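Local coordinates for protein ethanolamine kinase Pv091845 (Plasmodium vivax, PDB 2QG7) that probably phosphorylates ethanolamine as the first step of phosphatidylethanolamine biosynthesis in the malaria parasite, at residues Tyr93-Tyr98 / Ala134-Arg139. Residues are numbered along the deposited sequence; the frame is centred on the assembly and turned at random.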
loop_
_atom_site.group_PDB
_atom_site.type_symbol
_atom_site.label_atom_id
_atom_site.label_comp_id
_atom_site.label_asym_id
_atom_site.label_seq_id
_atom_site.Cartn_x
_atom_site.Cartn_y
_atom_site.Cartn_z
ATOM N N TYR D 93 -11.332 37.789 -10.007
ATOM C CA TYR D 93 -10.248 38.716 -10.349
ATOM C C TYR D 93 -9.403 38.208 -11.517
ATOM O O TYR D 93 -8.874 39.010 -12.301
ATOM C CB TYR D 93 -9.332 38.979 -9.149
ATOM C CG TYR D 93 -10.005 39.528 -7.918
ATOM C CD1 TYR D 93 -11.178 40.293 -8.010
ATOM C CD2 TYR D 93 -9.449 39.315 -6.656
ATOM C CE1 TYR D 93 -11.803 40.802 -6.873
ATOM C CE2 TYR D 93 -10.066 39.816 -5.500
ATOM C CZ TYR D 93 -11.243 40.558 -5.620
ATOM O OH TYR D 93 -11.843 41.070 -4.492
ATOM N N VAL D 94 -9.254 36.880 -11.602
ATOM C CA VAL D 94 -8.613 36.240 -12.748
ATOM C C VAL D 94 -9.374 36.636 -13.997
ATOM O O VAL D 94 -8.772 37.107 -14.969
ATOM C CB VAL D 94 -8.493 34.683 -12.590
ATOM C CG1 VAL D 94 -8.059 34.024 -13.890
ATOM C CG2 VAL D 94 -7.485 34.316 -11.468
ATOM N N MET D 95 -10.693 36.505 -13.944
ATOM C CA MET D 95 -11.557 36.867 -15.067
ATOM C C MET D 95 -11.619 38.375 -15.351
ATOM O O MET D 95 -11.873 38.808 -16.482
ATOM C CB MET D 95 -12.984 36.308 -14.856
ATOM C CG MET D 95 -13.093 34.750 -14.912
ATOM S SD MET D 95 -12.222 33.902 -16.279
ATOM C CE MET D 95 -12.993 34.600 -17.804
ATOM N N LEU D 96 -11.422 39.177 -14.317
ATOM C CA LEU D 96 -11.524 40.617 -14.464
ATOM C C LEU D 96 -10.265 41.217 -15.104
ATOM O O LEU D 96 -10.366 42.121 -15.939
ATOM C CB LEU D 96 -11.834 41.276 -13.105
ATOM C CG LEU D 96 -11.957 42.808 -12.962
ATOM C CD1 LEU D 96 -13.164 43.403 -13.724
ATOM C CD2 LEU D 96 -12.018 43.159 -11.493
ATOM N N HIS D 97 -9.094 40.720 -14.703
ATOM C CA HIS D 97 -7.816 41.248 -15.164
ATOM C C HIS D 97 -7.265 40.408 -16.317
ATOM O O HIS D 97 -7.094 40.907 -17.440
ATOM C CB HIS D 97 -6.811 41.312 -13.996
ATOM C CG HIS D 97 -5.446 41.789 -14.393
ATOM N ND1 HIS D 97 -4.288 41.120 -14.040
ATOM C CD2 HIS D 97 -5.052 42.859 -15.132
ATOM C CE1 HIS D 97 -3.239 41.757 -14.536
ATOM N NE2 HIS D 97 -3.675 42.816 -15.202
ATOM N N TYR D 98 -6.996 39.133 -16.041
ATOM C CA TYR D 98 -6.368 38.242 -17.025
ATOM C C TYR D 98 -7.290 37.917 -18.219
ATOM O O TYR D 98 -6.867 37.988 -19.382
ATOM C CB TYR D 98 -5.850 36.964 -16.334
ATOM C CG TYR D 98 -4.647 37.191 -15.455
ATOM C CD1 TYR D 98 -4.635 36.746 -14.125
ATOM C CD2 TYR D 98 -3.496 37.851 -15.953
ATOM C CE1 TYR D 98 -3.512 36.952 -13.293
ATOM C CE2 TYR D 98 -2.359 38.061 -15.133
ATOM C CZ TYR D 98 -2.378 37.615 -13.799
ATOM O OH TYR D 98 -1.269 37.814 -12.984
ATOM N N ALA D 134 -21.341 30.763 -22.381
ATOM C CA ALA D 134 -20.024 30.292 -22.812
ATOM C C ALA D 134 -19.174 29.923 -21.594
ATOM O O ALA D 134 -19.173 30.648 -20.581
ATOM C CB ALA D 134 -19.322 31.354 -23.662
ATOM N N LYS D 135 -18.452 28.801 -21.700
ATOM C CA LYS D 135 -17.727 28.250 -20.564
ATOM C C LYS D 135 -16.215 28.311 -20.729
ATOM O O LYS D 135 -15.673 28.000 -21.798
ATOM C CB LYS D 135 -18.214 26.841 -20.252
ATOM C CG LYS D 135 -19.781 26.780 -20.132
ATOM C CD LYS D 135 -20.170 25.336 -19.700
ATOM C CE LYS D 135 -21.744 25.277 -19.632
ATOM N NZ LYS D 135 -22.112 23.857 -18.956
ATOM N N TYR D 136 -15.548 28.751 -19.661
ATOM C CA TYR D 136 -14.077 28.797 -19.574
ATOM C C TYR D 136 -13.621 27.925 -18.416
ATOM O O TYR D 136 -14.444 27.389 -17.674
ATOM C CB TYR D 136 -13.563 30.240 -19.417
ATOM C CG TYR D 136 -14.072 31.190 -20.494
ATOM C CD1 TYR D 136 -15.255 31.925 -20.317
ATOM C CD2 TYR D 136 -13.379 31.341 -21.703
ATOM C CE1 TYR D 136 -15.726 32.779 -21.321
ATOM C CE2 TYR D 136 -13.847 32.190 -22.704
ATOM C CZ TYR D 136 -15.013 32.902 -22.506
ATOM O OH TYR D 136 -15.453 33.748 -23.501
ATOM N N LEU D 137 -12.309 27.762 -18.284
ATOM C CA LEU D 137 -11.725 26.936 -17.224
ATOM C C LEU D 137 -10.528 27.673 -16.630
ATOM O O LEU D 137 -9.670 28.196 -17.379
ATOM C CB LEU D 137 -11.297 25.569 -17.791
ATOM C CG LEU D 137 -10.811 24.462 -16.855
ATOM C CD1 LEU D 137 -11.953 23.966 -15.987
ATOM C CD2 LEU D 137 -10.218 23.292 -17.650
ATOM N N ILE D 138 -10.477 27.747 -15.297
ATOM C CA ILE D 138 -9.315 28.325 -14.657
ATOM C C ILE D 138 -8.497 27.209 -14.036
ATOM O O ILE D 138 -9.023 26.364 -13.303
ATOM C CB ILE D 138 -9.664 29.405 -13.607
ATOM C CG1 ILE D 138 -10.472 30.536 -14.246
ATOM C CG2 ILE D 138 -8.393 29.965 -12.969
ATOM C CD1 ILE D 138 -10.942 31.582 -13.253
ATOM N N ARG D 139 -7.207 27.214 -14.357
ATOM C CA ARG D 139 -6.286 26.262 -13.801
ATOM C C ARG D 139 -5.263 27.012 -12.970
ATOM O O ARG D 139 -4.542 27.891 -13.468
ATOM C CB ARG D 139 -5.612 25.452 -14.914
ATOM C CG ARG D 139 -4.785 24.282 -14.419
ATOM C CD ARG D 139 -3.944 23.706 -15.533
ATOM N NE ARG D 139 -4.753 23.054 -16.562
ATOM C CZ ARG D 139 -5.248 21.815 -16.478
ATOM N NH1 ARG D 139 -5.972 21.337 -17.485
ATOM N NH2 ARG D 139 -5.034 21.048 -15.402
#
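Val94 and Met95 of helix 84-98 pack against Ile138, and Met95 also against Tyr136, on one face of the five-stranded antiparallel sheet of the N-terminal lobe in the protein-kinase-like fold shared by choline and ethanolamine kinases. The short helix and strand segments run nearly at right angles (103°), their axes 10.6 Å apart, and side chains alone bridge them, without a hydrogen bond. Ile138 reaches toward the helix from its CB. Ile138 CG2 lies 4.2 Å from Val94 CG1, while the isoleucine's own CG1 stands anti to the carbonyl carbon (chi1 -58°) and carries the extended chain outward to CD1. Ile138 CD1 lies 3.8 Å from Val94 CG1 and 4.0 Å from both Val94 CB and Met95 SD, and so touches both helix residues. Met95 itself bends at chi2 and chi3, which swings its thioether over toward the strand. Further back along the strand, Tyr136 also leaves the strand toward this helix from its CB. Leu73 of helix 65-75 and Ile179 of strand 177-181 add to the apolar surroundings of Val94, and Val103 and Leu102 touch Met95 and Tyr136 respectively. Met95 CE, the end of the chain, meets the Tyr136 ring obliquely, 4.3 Å from Tyr136 CD1.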